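Local coordinates for protein transcriptional activator ToxR (Vibrio vulnificus, PDB 6UTC) that activates transcription as a membrane-bound regulator whose periplasmic domain interacts with ToxS and bile salts, at residues 72-77 with 89-94; 34-39 with 63-68; 20-25 with 42-47. All coordinates share one frame; numbering follows the deposited sequence.

In the fold
All three contacts bear on one mixed sheet in the order 16-22, 25-30, 62-67, 72-78, 88-93, packed against helix 40-52. Contacts 2 and 3 interlace along the chain (20-25, 34-39, 42-47, 63-68), and contact 1 follows both. The centres of contacts 1 and 2 are about 9 Å apart, joined through neighbouring strands 62-67 and 72-78. Contact 3 is about 12 Å from contact 2 and 13 Å from contact 1, centre to centre, and touches both, mostly through helix 40-52, and contact 2 also through V25. That helix carries C46, whose disulfide to C103 ties it to the C-terminal end, so the disulfide constrains the helix that packs on the sheet.

Contact 1. Residues 72-77 with 89-94; sequences QLILNY and TLRIFS
Strands 72-77 and 89-93 pair as the two arms of a beta hairpin, with Q72 opposite F93 and N76 opposite T89, their short axes running antiparallel at 153°. L73 and L75 are the hydrogen-bonded positions. Each exchanges two nearly straight backbone bonds with its partner, L73 with I92 and L75 with L90, and L90 N lies 2.8 Å from L75 O. The CA-H groups of Q72, R91, I74 and T89 also point at the carbonyl oxygens of these bonds.

On the sheet face of L73, L75, L90 and I92 the contacts are apolar. I92 CG1 takes the crowded position between its backbone N and carbonyl carbon (chi1 65°), against L73 CB at 3.8 Å. I92 CD1 continues to L73 CD2 at 3.9 Å and also meets L75 CD1. L90 CD1 approaches Y77 CE2 at 3.6 Å.

The other face, with Q72, I74, N76, T89, R91 and F93, is more polar and at least partly exposed. Q72 runs extended alongside F93, with CG above one face of the ring toward its rim and the amide plane turned 40° from the ring. Its NE2 comes to 3.4 Å from F93 CE2, while OE1 faces R91 CB at 3.4 Å. I74 bridges two residues of the other strand: CD1 lies 3.6 Å from R91 CG, and CG2 3.5 Å from T89 CG2. The N76 and T89 side chains lie side by side, but OD1 and OG1 are too close for the detail to be trusted.

Strand 88-93 is outermost, whereas 72-78 is flanked on its other side by 62-67, through backbone bonds of I74 with T66 and N76 with I64. Helix 40-52 packs on L73, L75 and Y77, whose ring stacks with Y50, and helix 99-102 lies against I92.

Contact 2. Residues 34-39 with 63-68; sequences PPLQAW and VIATGG. With SO4 (sulfate ion), chain B.
A65 is the first residue along 63-68 to meet the loop 34-39. Its CB lies 3.9 Å from L36 CD1, and the same methyl rests 3.5 Å from A65 O, an oxygen that also accepts a hydrogen bond from T29 OG1. L36 CG stands anti to the carbonyl carbon (chi1 -70°), and from it the two methyls touch successive points along the strand end: CD1 at A65, then CD2 at 3.4 Å from G67 O. T66 between them turns its side chain away. G67 is further held by H33 NE2 at its N and Q69 NE2 at its O, with backbone angles that call for glycine.

G68, also with positive phi, reaches the NE1 edge of W39. The indole NE1 donates to G68 O at 2.9 Å, close to the ring plane, and meets a lone pair in the carbonyl plane with a C=O...N angle of 112°. G68 CA lies 3.3 Å from the same NE1, off the ring plane and just outside the rim.

W39 itself is set by a 3-10 turn, its N bonded to L36 O. L36 N and Q37 N both bind a sulfate, probably from the crystallisation liquor, which R17 also contacts. The arrangement belongs to a beta-alpha-beta crossover: the loop leaving strand 25-30 for helix 40-52 packs on the end of the parallel strand 62-67.

Contact 3. Residues 20-25 with 42-47; sequences ENVNGV and SIRQCV
V47 on helix 40-52 fills the buried half of this contact, its CG1 meeting two valines of the hairpin between strands 16-22 and 25-30. V22 CG1 approaches it at 3.9 Å with the side chains crossing obliquely, and V25 CG2 comes tip to tip at 4.0 Å. V47 CG1 stands anti to the backbone N (chi1 173°), the branch that both valines touch. V22 and V25 are the ends of a type I' turn, and V63 and Y77 pack on V47 from the sheet.

The other half is partly exposed and polar. R44 extends along its chain to NE and crosses the side chain of E20 at about a right angle, gripping the carboxylate side-on. NH2 donates to E20 OE1 at 2.8 Å, and NE donates to OE2, also at 2.8 Å. Both bonds are nearly straight, lie near the guanidinium plane and come from the syn side of their oxygen; the two flat groups are only 21° apart.

Two nearly parallel bonds fix the rotation of both groups, which would favour a charged carboxylate here and pins the strand to the helix by directed charge, beside an apolar valine cluster.

Contact 1. Residues 72-77 with 89-94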
loop_
_atom_site.group_PDB
_atom_site.type_symbol
_atom_site.label_atom_id
_atom_site.label_comp_id
_atom_site.label_asym_id
_atom_site.label_seq_id
_atom_site.Cartn_x
_atom_site.Cartn_y
_atom_site.Cartn_z
ATOM N N GLN A 72 11.257 -1.492 -7.862
ATOM C CA GLN A 72 9.959 -2.133 -7.680
ATOM C C GLN A 72 9.602 -2.196 -6.201
ATOM O O GLN A 72 10.433 -2.586 -5.371
ATOM C CB GLN A 72 9.953 -3.543 -8.269
ATOM C CG GLN A 72 8.571 -4.149 -8.355
ATOM C CD GLN A 72 8.489 -5.309 -9.339
ATOM O OE1 GLN A 72 7.503 -6.048 -9.356
ATOM N NE2 GLN A 72 9.526 -5.479 -10.155
ATOM N N LEU A 73 8.367 -1.823 -5.885
ATOM C CA LEU A 73 7.813 -1.883 -4.540
ATOM C C LEU A 73 6.589 -2.790 -4.542
ATOM O O LEU A 73 5.788 -2.757 -5.482
ATOM C CB LEU A 73 7.399 -0.476 -4.094
ATOM C CG LEU A 73 6.886 -0.354 -2.650
ATOM C CD1 LEU A 73 8.067 -0.369 -1.679
ATOM C CD2 LEU A 73 6.061 0.901 -2.445
ATOM N N ILE A 74 6.452 -3.609 -3.498
ATOM C CA ILE A 74 5.288 -4.463 -3.301
ATOM C C ILE A 74 4.375 -3.803 -2.280
ATOM O O ILE A 74 4.829 -3.406 -1.197
ATOM C CB ILE A 74 5.710 -5.859 -2.820
ATOM C CG1 ILE A 74 6.824 -6.427 -3.704
ATOM C CG2 ILE A 74 4.509 -6.781 -2.765
ATOM C CD1 ILE A 74 6.461 -6.497 -5.172
ATOM N N LEU A 75 3.092 -3.673 -2.615
ATOM C CA LEU A 75 2.086 -3.188 -1.674
ATOM C C LEU A 75 1.017 -4.257 -1.508
ATOM O O LEU A 75 0.407 -4.687 -2.493
ATOM C CB LEU A 75 1.439 -1.902 -2.183
ATOM C CG LEU A 75 2.364 -0.693 -2.252
ATOM C CD1 LEU A 75 1.681 0.479 -2.946
ATOM C CD2 LEU A 75 2.828 -0.288 -0.867
ATOM N N ASN A 76 0.790 -4.679 -0.276
ATOM C CA ASN A 76 -0.224 -5.679 0.032
ATOM C C ASN A 76 -1.351 -4.989 0.792
ATOM O O ASN A 76 -1.178 -4.603 1.956
ATOM C CB ASN A 76 0.387 -6.827 0.829
ATOM C CG ASN A 76 0.944 -7.917 -0.073
ATOM O OD1 ASN A 76 0.186 -8.701 -0.645
ATOM N ND2 ASN A 76 2.245 -7.947 -0.237
ATOM N N TYR A 77 -2.487 -4.819 0.124
ATOM C CA TYR A 77 -3.663 -4.213 0.736
ATOM C C TYR A 77 -4.447 -5.273 1.486
ATOM O O TYR A 77 -4.829 -6.299 0.902
ATOM C CB TYR A 77 -4.538 -3.599 -0.348
ATOM C CG TYR A 77 -4.025 -2.274 -0.847
ATOM C CD1 TYR A 77 -4.361 -1.103 -0.197
ATOM C CD2 TYR A 77 -3.194 -2.199 -1.953
ATOM C CE1 TYR A 77 -3.896 0.121 -0.635
ATOM C CE2 TYR A 77 -2.720 -0.973 -2.403
ATOM C CZ TYR A 77 -3.087 0.176 -1.738
ATOM O OH TYR A 77 -2.618 1.402 -2.177
ATOM N N THR A 89 -2.130 -8.063 -3.669
ATOM C CA THR A 89 -0.735 -7.687 -3.803
ATOM C C THR A 89 -0.575 -6.930 -5.109
ATOM O O THR A 89 -0.939 -7.444 -6.177
ATOM C CB THR A 89 0.150 -8.925 -3.848
ATOM O OG1 THR A 89 -0.089 -9.732 -2.700
ATOM C CG2 THR A 89 1.608 -8.510 -3.848
ATOM N N LEU A 90 -0.028 -5.721 -5.027
ATOM C CA LEU A 90 0.246 -4.893 -6.190
ATOM C C LEU A 90 1.738 -4.603 -6.249
ATOM O O LEU A 90 2.425 -4.594 -5.229
ATOM C CB LEU A 90 -0.502 -3.554 -6.096
ATOM C CG LEU A 90 -2.013 -3.560 -5.847
ATOM C CD1 LEU A 90 -2.536 -2.140 -5.809
ATOM C CD2 LEU A 90 -2.726 -4.380 -6.908
ATOM N N ARG A 91 2.234 -4.349 -7.451
ATOM C CA ARG A 91 3.632 -4.016 -7.673
ATOM C C ARG A 91 3.688 -2.687 -8.406
ATOM O O ARG A 91 3.016 -2.505 -9.429
ATOM C CB ARG A 91 4.320 -5.106 -8.490
ATOM C CG ARG A 91 4.115 -6.501 -7.901
ATOM C CD ARG A 91 3.349 -7.415 -8.849
ATOM N NE ARG A 91 2.574 -8.435 -8.137
ATOM C CZ ARG A 91 3.105 -9.491 -7.531
ATOM N NH1 ARG A 91 4.421 -9.667 -7.534
ATOM N NH2 ARG A 91 2.324 -10.372 -6.917
ATOM N N ILE A 92 4.455 -1.746 -7.878
ATOM C CA ILE A 92 4.607 -0.459 -8.532
ATOM C C ILE A 92 6.079 -0.217 -8.814
ATOM O O ILE A 92 6.960 -0.701 -8.102
ATOM C CB ILE A 92 3.973 0.709 -7.744
ATOM C CG1 ILE A 92 4.692 0.915 -6.414
ATOM C CG2 ILE A 92 2.477 0.459 -7.522
ATOM C CD1 ILE A 92 4.208 2.136 -5.664
ATOM N N PHE A 93 6.340 0.534 -9.876
ATOM C CA PHE A 93 7.695 0.851 -10.286
ATOM C C PHE A 93 7.998 2.309 -9.987
ATOM O O PHE A 93 7.096 3.145 -9.902
ATOM C CB PHE A 93 7.894 0.553 -11.774
ATOM C CG PHE A 93 7.858 -0.910 -12.094
ATOM C CD1 PHE A 93 6.652 -1.566 -12.259
ATOM C CD2 PHE A 93 9.032 -1.641 -12.194
ATOM C CE1 PHE A 93 6.611 -2.921 -12.539
ATOM C CE2 PHE A 93 9.002 -2.996 -12.475
ATOM C CZ PHE A 93 7.789 -3.638 -12.649
ATOM N N SER A 94 9.284 2.604 -9.800
ATOM C CA SER A 94 9.678 3.975 -9.496
ATOM C C SER A 94 9.492 4.883 -10.707
ATOM O O SER A 94 8.924 5.976 -10.596
ATOM C CB SER A 94 11.123 4.011 -9.001
ATOM O OG SER A 94 11.987 3.399 -9.938
#

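Contact 2. Residues 34-39 with 63-68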
loop_
_atom_site.group_PDB
_atom_site.type_symbol
_atom_site.label_atom_id
_atom_site.label_comp_id
_atom_site.label_asym_id
_atom_site.label_seq_id
_atom_site.Cartn_x
_atom_site.Cartn_y
_atom_site.Cartn_z
ATOM N N PRO A 34 14.377 -2.294 5.373
ATOM C CA PRO A 34 15.148 -1.091 5.039
ATOM C C PRO A 34 14.248 0.105 4.774
ATOM O O PRO A 34 13.024 -0.036 4.580
ATOM C CB PRO A 34 15.896 -1.508 3.758
ATOM C CG PRO A 34 15.978 -3.004 3.824
ATOM C CD PRO A 34 14.693 -3.423 4.481
ATOM N N PRO A 35 14.822 1.307 4.712
ATOM C CA PRO A 35 14.006 2.520 4.604
ATOM C C PRO A 35 13.192 2.577 3.316
ATOM O O PRO A 35 13.628 2.136 2.253
ATOM C CB PRO A 35 15.042 3.651 4.662
ATOM C CG PRO A 35 16.253 3.031 5.308
ATOM C CD PRO A 35 16.259 1.620 4.855
ATOM N N LEU A 36 11.991 3.141 3.437
ATOM C CA LEU A 36 11.082 3.302 2.313
ATOM C C LEU A 36 10.592 4.730 2.134
ATOM O O LEU A 36 9.760 4.969 1.253
ATOM C CB LEU A 36 9.878 2.364 2.464
ATOM C CG LEU A 36 10.193 0.886 2.285
ATOM C CD1 LEU A 36 8.977 0.052 2.656
ATOM C CD2 LEU A 36 10.633 0.594 0.848
ATOM N N GLN A 37 11.102 5.686 2.915
ATOM C CA GLN A 37 10.607 7.063 2.859
ATOM C C GLN A 37 10.542 7.614 1.432
ATOM O O GLN A 37 9.599 8.336 1.080
ATOM C CB GLN A 37 11.467 7.959 3.764
ATOM C CG GLN A 37 11.095 9.436 3.734
ATOM C CD GLN A 37 9.664 9.693 4.165
ATOM O OE1 GLN A 37 9.153 9.049 5.082
ATOM N NE2 GLN A 37 9.006 10.636 3.496
ATOM N N ALA A 38 11.512 7.266 0.589
ATOM C CA ALA A 38 11.537 7.784 -0.775
ATOM C C ALA A 38 10.316 7.367 -1.592
ATOM O O ALA A 38 9.983 8.026 -2.583
ATOM C CB ALA A 38 12.806 7.332 -1.496
ATOM N N TRP A 39 9.656 6.283 -1.216
ATOM C CA TRP A 39 8.481 5.820 -1.935
ATOM C C TRP A 39 7.197 6.474 -1.463
ATOM O O TRP A 39 6.148 6.227 -2.057
ATOM C CB TRP A 39 8.339 4.306 -1.769
ATOM C CG TRP A 39 9.346 3.518 -2.543
ATOM C CD1 TRP A 39 10.584 3.105 -2.116
ATOM C CD2 TRP A 39 9.197 3.026 -3.875
ATOM N NE1 TRP A 39 11.211 2.395 -3.114
ATOM C CE2 TRP A 39 10.374 2.318 -4.198
ATOM C CE3 TRP A 39 8.177 3.105 -4.827
ATOM C CZ2 TRP A 39 10.562 1.705 -5.431
ATOM C CZ3 TRP A 39 8.363 2.493 -6.060
ATOM C CH2 TRP A 39 9.547 1.797 -6.345
ATOM N N VAL A 63 -1.934 -1.372 4.504
ATOM C CA VAL A 63 -1.166 -1.743 3.329
ATOM C C VAL A 63 0.256 -2.008 3.793
ATOM O O VAL A 63 0.846 -1.191 4.517
ATOM C CB VAL A 63 -1.256 -0.706 2.185
ATOM C CG1 VAL A 63 -0.693 0.634 2.575
ATOM C CG2 VAL A 63 -0.587 -1.238 0.920
ATOM N N ILE A 64 0.772 -3.181 3.455
ATOM C CA ILE A 64 2.120 -3.576 3.836
ATOM C C ILE A 64 3.025 -3.281 2.655
ATOM O O ILE A 64 2.825 -3.821 1.559
ATOM C CB ILE A 64 2.204 -5.066 4.195
ATOM C CG1 ILE A 64 1.037 -5.488 5.094
ATOM C CG2 ILE A 64 3.589 -5.392 4.796
ATOM C CD1 ILE A 64 0.962 -4.779 6.381
ATOM N N ALA A 65 4.025 -2.445 2.878
ATOM C CA ALA A 65 4.977 -2.058 1.849
ATOM C C ALA A 65 6.298 -2.781 2.083
ATOM O O ALA A 65 6.855 -2.709 3.182
ATOM C CB ALA A 65 5.203 -0.551 1.903
ATOM N N THR A 66 6.796 -3.470 1.052
ATOM C CA THR A 66 8.078 -4.158 1.124
ATOM C C THR A 66 8.810 -4.040 -0.207
ATOM O O THR A 66 8.242 -3.664 -1.237
ATOM C CB THR A 66 7.925 -5.640 1.467
ATOM O OG1 THR A 66 7.136 -6.276 0.464
ATOM C CG2 THR A 66 7.284 -5.836 2.827
ATOM N N GLY A 67 10.095 -4.376 -0.179
ATOM C CA GLY A 67 10.919 -4.255 -1.379
ATOM C C GLY A 67 11.429 -2.845 -1.522
ATOM O O GLY A 67 11.923 -2.257 -0.558
ATOM N N GLY A 68 11.344 -2.295 -2.731
ATOM C CA GLY A 68 11.659 -0.892 -2.915
ATOM C C GLY A 68 13.122 -0.535 -2.888
ATOM O O GLY A 68 13.458 0.650 -2.932
HETATM S S SO4 B . 11.765 4.537 6.851
HETATM O O1 SO4 B . 12.995 4.313 7.608
HETATM O O2 SO4 B . 11.272 3.269 6.323
HETATM O O3 SO4 B . 12.084 5.412 5.717
HETATM O O4 SO4 B . 10.776 5.160 7.721
#

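Contact 3. Residues 20-25 with 42-47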
loop_
_atom_site.group_PDB
_atom_site.type_symbol
_atom_site.label_atom_id
_atom_site.label_comp_id
_atom_site.label_asym_id
_atom_site.label_seq_id
_atom_site.Cartn_x
_atom_site.Cartn_y
_atom_site.Cartn_z
ATOM N N GLU A 20 3.261 5.460 7.976
ATOM C CA GLU A 20 2.374 6.607 7.932
ATOM C C GLU A 20 0.952 6.086 7.964
ATOM O O GLU A 20 0.668 5.027 7.408
ATOM C CB GLU A 20 2.597 7.400 6.637
ATOM C CG GLU A 20 1.829 8.702 6.554
ATOM C CD GLU A 20 2.350 9.593 5.452
ATOM O OE1 GLU A 20 3.577 9.815 5.404
ATOM O OE2 GLU A 20 1.525 10.045 4.631
ATOM N N ASN A 21 0.070 6.827 8.618
ATOM C CA ASN A 21 -1.357 6.615 8.457
ATOM C C ASN A 21 -1.824 7.527 7.330
ATOM O O ASN A 21 -1.720 8.757 7.438
ATOM C CB ASN A 21 -2.099 6.938 9.753
ATOM C CG ASN A 21 -3.524 6.473 9.721
ATOM O OD1 ASN A 21 -4.325 6.953 8.921
ATOM N ND2 ASN A 21 -3.858 5.521 10.587
ATOM N N VAL A 22 -2.287 6.935 6.237
ATOM C CA VAL A 22 -2.714 7.684 5.058
ATOM C C VAL A 22 -4.232 7.563 4.977
ATOM O O VAL A 22 -4.755 6.538 4.530
ATOM C CB VAL A 22 -2.039 7.171 3.782
ATOM C CG1 VAL A 22 -2.497 7.989 2.588
ATOM C CG2 VAL A 22 -0.528 7.236 3.909
ATOM N N ASN A 23 -4.946 8.599 5.428
ATOM C CA ASN A 23 -6.407 8.659 5.324
ATOM C C ASN A 23 -7.078 7.418 5.913
ATOM O O ASN A 23 -7.969 6.814 5.310
ATOM C CB ASN A 23 -6.851 8.905 3.882
ATOM C CG ASN A 23 -6.503 10.298 3.405
ATOM O OD1 ASN A 23 -6.580 11.258 4.169
ATOM N ND2 ASN A 23 -6.112 10.414 2.144
ATOM N N GLY A 24 -6.624 7.027 7.101
ATOM C CA GLY A 24 -7.194 5.894 7.803
ATOM C C GLY A 24 -6.585 4.549 7.464
ATOM O O GLY A 24 -6.915 3.554 8.126
ATOM N N VAL A 25 -5.732 4.476 6.448
ATOM C CA VAL A 25 -5.064 3.241 6.060
ATOM C C VAL A 25 -3.683 3.254 6.698
ATOM O O VAL A 25 -2.898 4.187 6.482
ATOM C CB VAL A 25 -4.962 3.110 4.530
ATOM C CG1 VAL A 25 -4.269 1.800 4.156
ATOM C CG2 VAL A 25 -6.345 3.193 3.886
ATOM N N SER A 42 4.623 8.069 -3.953
ATOM C CA SER A 42 3.989 7.036 -4.764
ATOM C C SER A 42 3.001 6.228 -3.947
ATOM O O SER A 42 1.905 5.927 -4.427
ATOM C CB SER A 42 5.030 6.078 -5.329
ATOM O OG SER A 42 5.938 6.753 -6.176
ATOM N N ILE A 43 3.386 5.842 -2.727
ATOM C CA ILE A 43 2.477 5.079 -1.879
ATOM C C ILE A 43 1.211 5.876 -1.609
ATOM O O ILE A 43 0.103 5.336 -1.666
ATOM C CB ILE A 43 3.173 4.643 -0.575
ATOM C CG1 ILE A 43 4.294 3.639 -0.857
ATOM C CG2 ILE A 43 2.155 4.017 0.375
ATOM C CD1 ILE A 43 5.168 3.381 0.357
ATOM N N ARG A 44 1.353 7.172 -1.309
ATOM C CA ARG A 44 0.176 7.990 -1.029
ATOM C C ARG A 44 -0.753 8.056 -2.231
ATOM O O ARG A 44 -1.977 7.976 -2.086
ATOM C CB ARG A 44 0.593 9.397 -0.592
ATOM C CG ARG A 44 1.261 9.437 0.777
ATOM C CD ARG A 44 1.799 10.823 1.060
ATOM N NE ARG A 44 2.709 10.825 2.205
ATOM C CZ ARG A 44 3.943 11.301 2.175
ATOM N NH1 ARG A 44 4.445 11.845 1.069
ATOM N NH2 ARG A 44 4.693 11.231 3.268
ATOM N N GLN A 45 -0.192 8.204 -3.428
ATOM C CA GLN A 45 -1.032 8.224 -4.617
ATOM C C GLN A 45 -1.731 6.891 -4.806
ATOM O O GLN A 45 -2.919 6.845 -5.141
ATOM C CB GLN A 45 -0.207 8.573 -5.853
ATOM C CG GLN A 45 -1.028 8.585 -7.148
ATOM C CD GLN A 45 -1.944 9.792 -7.256
ATOM O OE1 GLN A 45 -2.095 10.570 -6.307
ATOM N NE2 GLN A 45 -2.558 9.962 -8.421
ATOM N N CYS A 46 -1.009 5.795 -4.583
ATOM C CA CYS A 46 -1.595 4.467 -4.727
ATOM C C CYS A 46 -2.749 4.265 -3.750
ATOM O O CYS A 46 -3.823 3.794 -4.132
ATOM C CB CYS A 46 -0.511 3.412 -4.526
ATOM S SG CYS A 46 -0.997 1.749 -5.050
ATOM N N VAL A 47 -2.553 4.647 -2.490
ATOM C CA VAL A 47 -3.627 4.536 -1.507
ATOM C C VAL A 47 -4.810 5.408 -1.907
ATOM O O VAL A 47 -5.972 4.991 -1.801
ATOM C CB VAL A 47 -3.089 4.865 -0.106
ATOM C CG1 VAL A 47 -4.226 4.928 0.928
ATOM C CG2 VAL A 47 -2.025 3.833 0.297
#